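PDB 2IX4: 3-oxoacyl-[acyl-carrier-protein] synthase, mitochondrial from Arabidopsis thaliana, which catalyses the condensation steps of mitochondrial fatty acid synthesis, adding two carbons from malonyl-ACP to saturated acyl chains of four to at least sixteen carbons. Local coordinates for residues S225-S230 / D242-V247; A235-D240 / N386-D391; A198-A203 / V256-E261. All blocks are in the same frame, centred on the assembly; numbering follows the deposited sequence.

Contact 1: residues S225-S230 / D242-V247; sequences STKFNS and DRDGFV
In the long loop between helix 212-220 and strand 251-259 of the ketosynthase fold, Ser-225, Thr-226 and Lys-227 close round the carboxylate of Asp-244. Ser-225 OG, anti to its backbone N (chi1 174°), gives a hydrogen bond to Asp-244 OD1 on the syn side at 2.8 Å. The other oxygen is gripped by two backbone amides: Thr-226 N at 2.9 Å from Asp-244 OD2, coming from above the carboxylate plane, and Lys-227 N at 3.0 Å from the same OD2, from the opposite face. Water 1 also donates to OD2 and joins it to Thr-226 OG1. Ser-225 N also bonds to Phe-246 O at 2.9 Å. Phe-228 turns its ring edge to the second segment, with CE1 3.4 Å from Asp-242 O. Across the outer side runs the aliphatic chain of Lys-227, its CG 3.4 Å from Asp-244 OD2, until NZ makes a salt bridge to Asp-242 OD1 at 3.0 Å. Phe-246 leaves its backbone away from segment 225-230, and its ring meets that of His-359, a predicted active-site residue, edge-to-face. With both oxygens of Asp-244 bonded, its carboxylate is held against rotation, and the three protein donors and the water would probably favour its charged form.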
loop_
_atom_site.group_PDB
_atom_site.type_symbol
_atom_site.label_atom_id
_atom_site.label_comp_id
_atom_site.label_asym_id
_atom_site.label_seq_id
_atom_site.Cartn_x
_atom_site.Cartn_y
_atom_site.Cartn_z
ATOM N N SER A 225 -8.312 -8.309 -22.781
ATOM C CA SER A 225 -8.441 -8.592 -24.209
ATOM C C SER A 225 -8.698 -10.084 -24.439
ATOM O O SER A 225 -8.021 -10.924 -23.847
ATOM C CB SER A 225 -7.157 -8.172 -24.927
ATOM O OG SER A 225 -7.178 -8.543 -26.292
ATOM N N THR A 226 -9.666 -10.409 -25.296
ATOM C CA THR A 226 -10.034 -11.809 -25.554
ATOM C C THR A 226 -10.065 -12.219 -27.036
ATOM O O THR A 226 -9.852 -13.391 -27.356
ATOM C CB THR A 226 -11.405 -12.185 -24.922
ATOM O OG1 THR A 226 -12.467 -11.554 -25.647
ATOM C CG2 THR A 226 -11.472 -11.779 -23.449
ATOM N N LYS A 227 -10.329 -11.268 -27.930
ATOM C CA LYS A 227 -10.551 -11.588 -29.346
ATOM C C LYS A 227 -9.287 -11.648 -30.218
ATOM O O LYS A 227 -9.373 -11.933 -31.416
ATOM C CB LYS A 227 -11.594 -10.642 -29.960
ATOM C CG LYS A 227 -11.092 -9.246 -30.314
ATOM C CD LYS A 227 -12.266 -8.287 -30.438
ATOM C CE LYS A 227 -11.887 -6.999 -31.140
ATOM N NZ LYS A 227 -12.067 -7.111 -32.611
ATOM N N PHE A 228 -8.128 -11.392 -29.615
ATOM C CA PHE A 228 -6.856 -11.438 -30.338
ATOM C C PHE A 228 -5.944 -12.565 -29.851
ATOM O O PHE A 228 -4.717 -12.463 -29.954
ATOM C CB PHE A 228 -6.118 -10.096 -30.234
ATOM C CG PHE A 228 -6.875 -8.932 -30.809
ATOM C CD1 PHE A 228 -7.423 -7.964 -29.974
ATOM C CD2 PHE A 228 -7.031 -8.797 -32.188
ATOM C CE1 PHE A 228 -8.127 -6.879 -30.502
ATOM C CE2 PHE A 228 -7.733 -7.717 -32.727
ATOM C CZ PHE A 228 -8.281 -6.756 -31.880
ATOM N N ASN A 229 -6.539 -13.636 -29.330
ATOM C CA ASN A 229 -5.766 -14.761 -28.787
ATOM C C ASN A 229 -4.899 -15.486 -29.824
ATOM O O ASN A 229 -3.846 -16.040 -29.484
ATOM C CB ASN A 229 -6.679 -15.746 -28.042
ATOM C CG ASN A 229 -7.195 -15.188 -26.717
ATOM O OD1 ASN A 229 -6.627 -14.249 -26.155
ATOM N ND2 ASN A 229 -8.272 -15.776 -26.208
ATOM N N SER A 230 -5.344 -15.468 -31.081
ATOM C CA SER A 230 -4.601 -16.062 -32.196
ATOM C C SER A 230 -3.563 -15.101 -32.785
ATOM O O SER A 230 -2.689 -15.513 -33.555
ATOM C CB SER A 230 -5.568 -16.526 -33.285
ATOM O OG SER A 230 -6.451 -17.516 -32.787
ATOM N N ASP A 242 -10.491 -1.019 -32.417
ATOM C CA ASP A 242 -10.728 -2.440 -32.161
ATOM C C ASP A 242 -10.185 -2.974 -30.834
ATOM O O ASP A 242 -10.153 -4.189 -30.627
ATOM C CB ASP A 242 -10.225 -3.283 -33.334
ATOM C CG ASP A 242 -11.321 -3.598 -34.320
ATOM O OD1 ASP A 242 -12.172 -4.461 -34.002
ATOM O OD2 ASP A 242 -11.337 -2.979 -35.407
ATOM N N ARG A 243 -9.781 -2.074 -29.938
ATOM C CA ARG A 243 -9.346 -2.458 -28.591
ATOM C C ARG A 243 -10.481 -3.154 -27.827
ATOM O O ARG A 243 -11.648 -2.794 -27.986
ATOM C CB ARG A 243 -8.807 -1.243 -27.817
ATOM C CG ARG A 243 -9.839 -0.162 -27.488
ATOM C CD ARG A 243 -9.174 1.118 -27.004
ATOM N NE ARG A 243 -10.143 2.150 -26.629
ATOM C CZ ARG A 243 -10.654 3.056 -27.461
ATOM N NH1 ARG A 243 -10.303 3.071 -28.739
ATOM N NH2 ARG A 243 -11.526 3.952 -27.014
ATOM N N ASP A 244 -10.138 -4.159 -27.024
ATOM C CA ASP A 244 -11.154 -4.941 -26.306
ATOM C C ASP A 244 -10.757 -5.337 -24.872
ATOM O O ASP A 244 -11.255 -6.325 -24.331
ATOM C CB ASP A 244 -11.573 -6.171 -27.132
ATOM C CG ASP A 244 -10.533 -7.291 -27.108
ATOM O OD1 ASP A 244 -9.314 -7.008 -27.158
ATOM O OD2 ASP A 244 -10.949 -8.468 -27.041
ATOM N N GLY A 245 -9.872 -4.550 -24.264
ATOM C CA GLY A 245 -9.418 -4.797 -22.897
ATOM C C GLY A 245 -7.903 -4.855 -22.848
ATOM O O GLY A 245 -7.257 -5.003 -23.885
ATOM N N PHE A 246 -7.328 -4.738 -21.655
ATOM C CA PHE A 246 -5.870 -4.757 -21.546
ATOM C C PHE A 246 -5.275 -6.169 -21.522
ATOM O O PHE A 246 -5.988 -7.162 -21.378
ATOM C CB PHE A 246 -5.346 -3.872 -20.394
ATOM C CG PHE A 246 -5.684 -4.361 -19.012
ATOM C CD1 PHE A 246 -4.876 -5.299 -18.369
ATOM C CD2 PHE A 246 -6.780 -3.843 -18.327
ATOM C CE1 PHE A 246 -5.168 -5.734 -17.077
ATOM C CE2 PHE A 246 -7.082 -4.271 -17.037
ATOM C CZ PHE A 246 -6.274 -5.220 -16.410
ATOM N N VAL A 247 -3.961 -6.232 -21.692
ATOM C CA VAL A 247 -3.222 -7.479 -21.647
ATOM C C VAL A 247 -2.334 -7.392 -20.418
ATOM O O VAL A 247 -1.546 -6.457 -20.298
ATOM C CB VAL A 247 -2.364 -7.663 -22.922
ATOM C CG1 VAL A 247 -1.521 -8.923 -22.832
ATOM C CG2 VAL A 247 -3.253 -7.705 -24.165
HETATM O O HOH W 1 -13.169 -8.974 -25.947
#

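Contact 2: residues A235-D240 / N386-D391; sequences ASRPFD and NVKNPD
Asp-240 reaches from the end of a type II turn, Arg-237 to Asp-240, into the bend of segment 386-391, where its OD1 accepts from Asn-389 N at 2.9 Å, nearly straight at 171°, and more weakly from Lys-388 N. The other oxygen, OD2, takes Arg-237 NH1 at 2.9 Å in a salt bridge: OD2 lies in the guanidinium plane, while NH1 stands well above the carboxylate plane; Asp-242 N also bonds to OD2. Asn-386 CB sits over the centre of one guanidinium face, and Asn-386 ND2 gives a straight bond to Ser-236 O at 3.0 Å. Further on, Asp-391 N bonds to Phe-239 O at 2.9 Å. Against this close-fitted inner part, the outer side is looser: Lys-388 and Asn-389 are exposed, and water 2 joins Asp-240 OD2 to Asn-389 ND2. Here Lys-388 NZ comes 3.0 Å from Arg-237 NH2, two like charges, with Glu-234 as salt-bridge partner of the lysine. An alanine in place of Asp-240 would probably leave Arg-237 NH1 without its counter-ion and the amide of Asn-389 without this acceptor. The carboxylates of Asp-240 and Glu-234 are thus likely to offset the repulsion between arginine and lysine where the two loops join.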
loop_
_atom_site.group_PDB
_atom_site.type_symbol
_atom_site.label_atom_id
_atom_site.label_comp_id
_atom_site.label_asym_id
_atom_site.label_seq_id
_atom_site.Cartn_x
_atom_site.Cartn_y
_atom_site.Cartn_z
ATOM N N ALA A 235 -2.845 -7.710 -29.758
ATOM C CA ALA A 235 -3.850 -7.742 -28.691
ATOM C C ALA A 235 -3.969 -6.444 -27.896
ATOM O O ALA A 235 -5.063 -6.076 -27.460
ATOM C CB ALA A 235 -3.590 -8.915 -27.756
ATOM N N SER A 236 -2.841 -5.767 -27.698
ATOM C CA SER A 236 -2.803 -4.514 -26.950
ATOM C C SER A 236 -2.687 -3.359 -27.936
ATOM O O SER A 236 -1.673 -3.208 -28.619
ATOM C CB SER A 236 -1.638 -4.516 -25.951
ATOM O OG SER A 236 -1.671 -3.375 -25.110
ATOM N N ARG A 237 -3.746 -2.558 -28.015
ATOM C CA ARG A 237 -3.851 -1.511 -29.028
ATOM C C ARG A 237 -4.481 -0.239 -28.458
ATOM O O ARG A 237 -5.633 0.078 -28.768
ATOM C CB ARG A 237 -4.644 -2.023 -30.242
ATOM C CG ARG A 237 -5.949 -2.736 -29.892
ATOM C CD ARG A 237 -6.649 -3.285 -31.119
ATOM N NE ARG A 237 -5.803 -4.237 -31.824
ATOM C CZ ARG A 237 -5.455 -4.143 -33.102
ATOM N NH1 ARG A 237 -5.898 -3.145 -33.861
ATOM N NH2 ARG A 237 -4.670 -5.069 -33.625
ATOM N N PRO A 238 -3.724 0.499 -27.620
ATOM C CA PRO A 238 -4.270 1.712 -27.015
ATOM C C PRO A 238 -4.743 2.715 -28.072
ATOM O O PRO A 238 -4.060 2.920 -29.076
ATOM C CB PRO A 238 -3.082 2.282 -26.234
ATOM C CG PRO A 238 -2.187 1.111 -25.985
ATOM C CD PRO A 238 -2.328 0.259 -27.209
ATOM N N PHE A 239 -5.918 3.302 -27.842
ATOM C CA PHE A 239 -6.524 4.319 -28.723
ATOM C C PHE A 239 -7.078 3.806 -30.069
ATOM O O PHE A 239 -7.618 4.591 -30.855
ATOM C CB PHE A 239 -5.568 5.504 -28.970
ATOM C CG PHE A 239 -5.103 6.210 -27.716
ATOM C CD1 PHE A 239 -3.742 6.335 -27.447
ATOM C CD2 PHE A 239 -6.014 6.774 -26.825
ATOM C CE1 PHE A 239 -3.294 6.999 -26.305
ATOM C CE2 PHE A 239 -5.575 7.439 -25.677
ATOM C CZ PHE A 239 -4.212 7.552 -25.420
ATOM N N ASP A 240 -6.947 2.504 -30.330
ATOM C CA ASP A 240 -7.450 1.895 -31.570
ATOM C C ASP A 240 -8.930 1.530 -31.454
ATOM O O ASP A 240 -9.394 1.150 -30.387
ATOM C CB ASP A 240 -6.634 0.648 -31.929
ATOM C CG ASP A 240 -6.992 0.087 -33.296
ATOM O OD1 ASP A 240 -6.550 0.666 -34.310
ATOM O OD2 ASP A 240 -7.716 -0.931 -33.357
ATOM N N ASN A 386 -0.090 -0.552 -32.754
ATOM C CA ASN A 386 -1.385 -1.084 -33.201
ATOM C C ASN A 386 -2.541 -0.091 -33.366
ATOM O O ASN A 386 -3.714 -0.464 -33.253
ATOM C CB ASN A 386 -1.813 -2.278 -32.331
ATOM C CG ASN A 386 -0.836 -3.434 -32.399
ATOM O OD1 ASN A 386 -0.313 -3.760 -33.466
ATOM N ND2 ASN A 386 -0.591 -4.067 -31.257
ATOM N N VAL A 387 -2.213 1.170 -33.648
ATOM C CA VAL A 387 -3.240 2.166 -33.962
ATOM C C VAL A 387 -3.469 2.201 -35.476
ATOM O O VAL A 387 -2.932 3.053 -36.187
ATOM C CB VAL A 387 -2.895 3.578 -33.424
ATOM C CG1 VAL A 387 -4.130 4.481 -33.462
ATOM C CG2 VAL A 387 -2.357 3.497 -32.011
ATOM N N LYS A 388 -4.261 1.250 -35.957
ATOM C CA LYS A 388 -4.568 1.133 -37.381
ATOM C C LYS A 388 -5.768 2.000 -37.727
ATOM O O LYS A 388 -5.822 2.607 -38.799
ATOM C CB LYS A 388 -4.842 -0.326 -37.741
ATOM C CG LYS A 388 -3.729 -1.271 -37.319
ATOM C CD LYS A 388 -4.253 -2.675 -37.074
ATOM C CE LYS A 388 -3.211 -3.524 -36.360
ATOM N NZ LYS A 388 -3.592 -4.961 -36.384
ATOM N N ASN A 389 -6.728 2.041 -36.809
ATOM C CA ASN A 389 -7.921 2.860 -36.949
ATOM C C ASN A 389 -8.150 3.649 -35.666
ATOM O O ASN A 389 -8.822 3.168 -34.754
ATOM C CB ASN A 389 -9.139 1.992 -37.273
ATOM C CG ASN A 389 -9.012 1.285 -38.606
ATOM O OD1 ASN A 389 -9.061 1.915 -39.664
ATOM N ND2 ASN A 389 -8.853 -0.034 -38.562
ATOM N N PRO A 390 -7.582 4.866 -35.589
ATOM C CA PRO A 390 -7.666 5.702 -34.394
ATOM C C PRO A 390 -9.106 5.997 -33.975
ATOM O O PRO A 390 -9.990 6.106 -34.827
ATOM C CB PRO A 390 -6.969 6.994 -34.823
ATOM C CG PRO A 390 -6.067 6.584 -35.934
ATOM C CD PRO A 390 -6.818 5.527 -36.662
ATOM N N ASP A 391 -9.317 6.114 -32.667
ATOM C CA ASP A 391 -10.621 6.423 -32.079
ATOM C C ASP A 391 -11.225 7.692 -32.697
ATOM O O ASP A 391 -10.498 8.653 -32.952
ATOM C CB ASP A 391 -10.469 6.575 -30.557
ATOM C CG ASP A 391 -11.804 6.607 -29.828
ATOM O OD1 ASP A 391 -12.451 7.675 -29.810
ATOM O OD2 ASP A 391 -12.201 5.565 -29.265
HETATM O O HOH W 2 -8.580 -1.480 -35.873
#

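Contact 3: residues A198-A203 / V256-E261; sequences ADVMVA and VLEEYE
Val-200 and Glu-258 face each other as an antiparallel non-hydrogen-bonded pair, their CA atoms 4.3 Å apart, and their side chains lie side by side pointing the same way. Glu-258 can be followed outward. Its CB rests 3.2 Å from Asp-199 O and also meets Val-200 CG2; CG stands between the backbone N and the carbonyl carbon (chi1 71°), the chain then runs extended to CD (chi2 -179°), and the carboxylate finds its polar partners outside the two segments. At the tip OE1 accepts from His-262 ND1, while OE2 forms a salt bridge with Arg-266 and a hydrogen bond with Thr-6, so the acid is satisfied within the protein. On the same face Val-200 CG1 touches Val-256 CG1 at 3.7 Å, the two valines crossing obliquely.

Strands 200-207 and 251-259 are neighbours in the N-terminal half of the thiolase-like fold, where mixed sheets are layered between helices (alpha-beta-alpha-beta-alpha). Strand 200-207 has strand 116-122 as a parallel neighbour on its other edge, which makes the sheet mixed, and strand 251-259 carries it on to strand 3-12.

Met-201 and Leu-257 form the hydrogen-bonded pair: Met-201 N to Leu-257 O and Leu-257 N to Met-201 O, both 2.8 Å. Their side chains lie on the other face, toward helix 181-195, where Leu-257 CD1 approaches Ala-203 CB at 4.1 Å. Val-202 and Val-256, on the face shared with Val-200 and Glu-258, pack against helix 87-102. The last backbone bond, from Glu-259 N to Asp-199 O at 3.0 Å, comes where the strand gives way to helix 260-265. Glu-259 is the N-cap of that helix: its OE2 accepts from Glu-261 N at 3.0 Å, from above the carboxylate plane, and its OE1 is bonded by His-262 N.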
loop_
_atom_site.group_PDB
_atom_site.type_symbol
_atom_site.label_atom_id
_atom_site.label_comp_id
_atom_site.label_asym_id
_atom_site.label_seq_id
_atom_site.Cartn_x
_atom_site.Cartn_y
_atom_site.Cartn_z
ATOM N N ALA A 198 14.162 12.088 4.123
ATOM C CA ALA A 198 15.272 11.382 3.485
ATOM C C ALA A 198 15.989 12.290 2.494
ATOM O O ALA A 198 15.443 13.308 2.065
ATOM C CB ALA A 198 14.766 10.131 2.779
ATOM N N ASP A 199 17.216 11.917 2.140
ATOM C CA ASP A 199 17.961 12.608 1.094
ATOM C C ASP A 199 17.957 11.814 -0.209
ATOM O O ASP A 199 18.123 12.388 -1.285
ATOM C CB ASP A 199 19.401 12.870 1.536
ATOM C CG ASP A 199 19.500 13.923 2.623
ATOM O OD1 ASP A 199 18.633 14.828 2.682
ATOM O OD2 ASP A 199 20.454 13.849 3.422
ATOM N N VAL A 200 17.792 10.495 -0.093
ATOM C CA VAL A 200 17.748 9.575 -1.232
ATOM C C VAL A 200 16.609 8.585 -1.019
ATOM O O VAL A 200 16.454 8.044 0.072
ATOM C CB VAL A 200 19.072 8.765 -1.383
ATOM C CG1 VAL A 200 19.016 7.854 -2.608
ATOM C CG2 VAL A 200 20.287 9.684 -1.463
ATOM N N MET A 201 15.814 8.353 -2.060
ATOM C CA MET A 201 14.770 7.338 -2.015
ATOM C C MET A 201 14.848 6.424 -3.233
ATOM O O MET A 201 14.912 6.892 -4.375
ATOM C CB MET A 201 13.373 7.972 -1.932
ATOM C CG MET A 201 13.041 8.654 -0.603
ATOM S SD MET A 201 12.854 7.558 0.822
ATOM C CE MET A 201 11.347 6.663 0.402
ATOM N N VAL A 202 14.844 5.120 -2.971
ATOM C CA VAL A 202 14.753 4.103 -4.005
ATOM C C VAL A 202 13.272 3.758 -4.143
ATOM O O VAL A 202 12.695 3.120 -3.262
ATOM C CB VAL A 202 15.580 2.854 -3.625
ATOM C CG1 VAL A 202 15.624 1.867 -4.780
ATOM C CG2 VAL A 202 16.997 3.256 -3.213
ATOM N N ALA A 203 12.658 4.196 -5.241
ATOM C CA ALA A 203 11.199 4.163 -5.369
ATOM C C ALA A 203 10.710 3.588 -6.693
ATOM O O ALA A 203 11.388 3.692 -7.717
ATOM C CB ALA A 203 10.622 5.566 -5.159
ATOM N N VAL A 256 16.100 6.000 -8.619
ATOM C CA VAL A 256 16.732 6.639 -7.476
ATOM C C VAL A 256 16.377 8.120 -7.520
ATOM O O VAL A 256 16.763 8.838 -8.445
ATOM C CB VAL A 256 18.267 6.439 -7.457
ATOM C CG1 VAL A 256 18.896 7.204 -6.297
ATOM C CG2 VAL A 256 18.610 4.960 -7.356
ATOM N N LEU A 257 15.601 8.551 -6.533
ATOM C CA LEU A 257 15.292 9.953 -6.336
ATOM C C LEU A 257 16.239 10.501 -5.283
ATOM O O LEU A 257 16.568 9.805 -4.320
ATOM C CB LEU A 257 13.855 10.112 -5.850
ATOM C CG LEU A 257 12.709 9.733 -6.785
ATOM C CD1 LEU A 257 11.456 9.474 -5.974
ATOM C CD2 LEU A 257 12.473 10.828 -7.825
ATOM N N GLU A 258 16.695 11.735 -5.468
ATOM C CA GLU A 258 17.477 12.396 -4.430
ATOM C C GLU A 258 17.403 13.912 -4.476
ATOM O O GLU A 258 17.148 14.508 -5.522
ATOM C CB GLU A 258 18.934 11.893 -4.382
ATOM C CG GLU A 258 19.840 12.295 -5.507
ATOM C CD GLU A 258 21.242 11.708 -5.347
ATOM O OE1 GLU A 258 22.026 12.198 -4.503
ATOM O OE2 GLU A 258 21.569 10.751 -6.075
ATOM N N GLU A 259 17.614 14.517 -3.312
ATOM C CA GLU A 259 17.612 15.962 -3.170
ATOM C C GLU A 259 18.709 16.574 -4.046
ATOM O O GLU A 259 19.829 16.064 -4.104
ATOM C CB GLU A 259 17.760 16.347 -1.691
ATOM C CG GLU A 259 17.508 17.816 -1.384
ATOM C CD GLU A 259 18.749 18.664 -1.572
ATOM O OE1 GLU A 259 19.859 18.159 -1.293
ATOM O OE2 GLU A 259 18.617 19.829 -2.005
ATOM N N TYR A 260 18.355 17.661 -4.726
ATOM C CA TYR A 260 19.183 18.279 -5.763
ATOM C C TYR A 260 20.589 18.679 -5.294
ATOM O O TYR A 260 21.582 18.373 -5.964
ATOM C CB TYR A 260 18.422 19.467 -6.375
ATOM C CG TYR A 260 19.086 20.164 -7.549
ATOM C CD1 TYR A 260 19.808 19.449 -8.509
ATOM C CD2 TYR A 260 18.956 21.542 -7.717
ATOM C CE1 TYR A 260 20.405 20.092 -9.585
ATOM C CE2 TYR A 260 19.548 22.197 -8.791
ATOM C CZ TYR A 260 20.269 21.466 -9.719
ATOM O OH TYR A 260 20.854 22.108 -10.784
ATOM N N GLU A 261 20.675 19.344 -4.145
ATOM C CA GLU A 261 21.976 19.758 -3.600
ATOM C C GLU A 261 22.847 18.560 -3.221
ATOM O O GLU A 261 24.063 18.583 -3.427
ATOM C CB GLU A 261 21.808 20.700 -2.401
ATOM C CG GLU A 261 21.143 22.036 -2.733
ATOM C CD GLU A 261 21.923 22.861 -3.745
ATOM O OE1 GLU A 261 23.177 22.836 -3.717
ATOM O OE2 GLU A 261 21.278 23.541 -4.568
#

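Contacts 1 and 2 are neighbours, their centres 11 Å apart, and both draw on the loop between helix 212-220 and strand 251-259. Arg-243 of contact 1 makes a salt bridge to Asp-391 of contact 2, and Phe-228 packs on Arg-237. Contact 3 lies across the centre of the chain, about 39 Å from contact 1 and 37 Å from contact 2 between centres. Along the chain 198-203 comes first, then 225-230, 235-240, 242-247 and 256-261, with 386-391 far behind. The strands of contact 3 thus lie before and after the loop, which contacts 1 and 2 fold up and join to segment 386-391 on the other side of the chain's centre, near the active site.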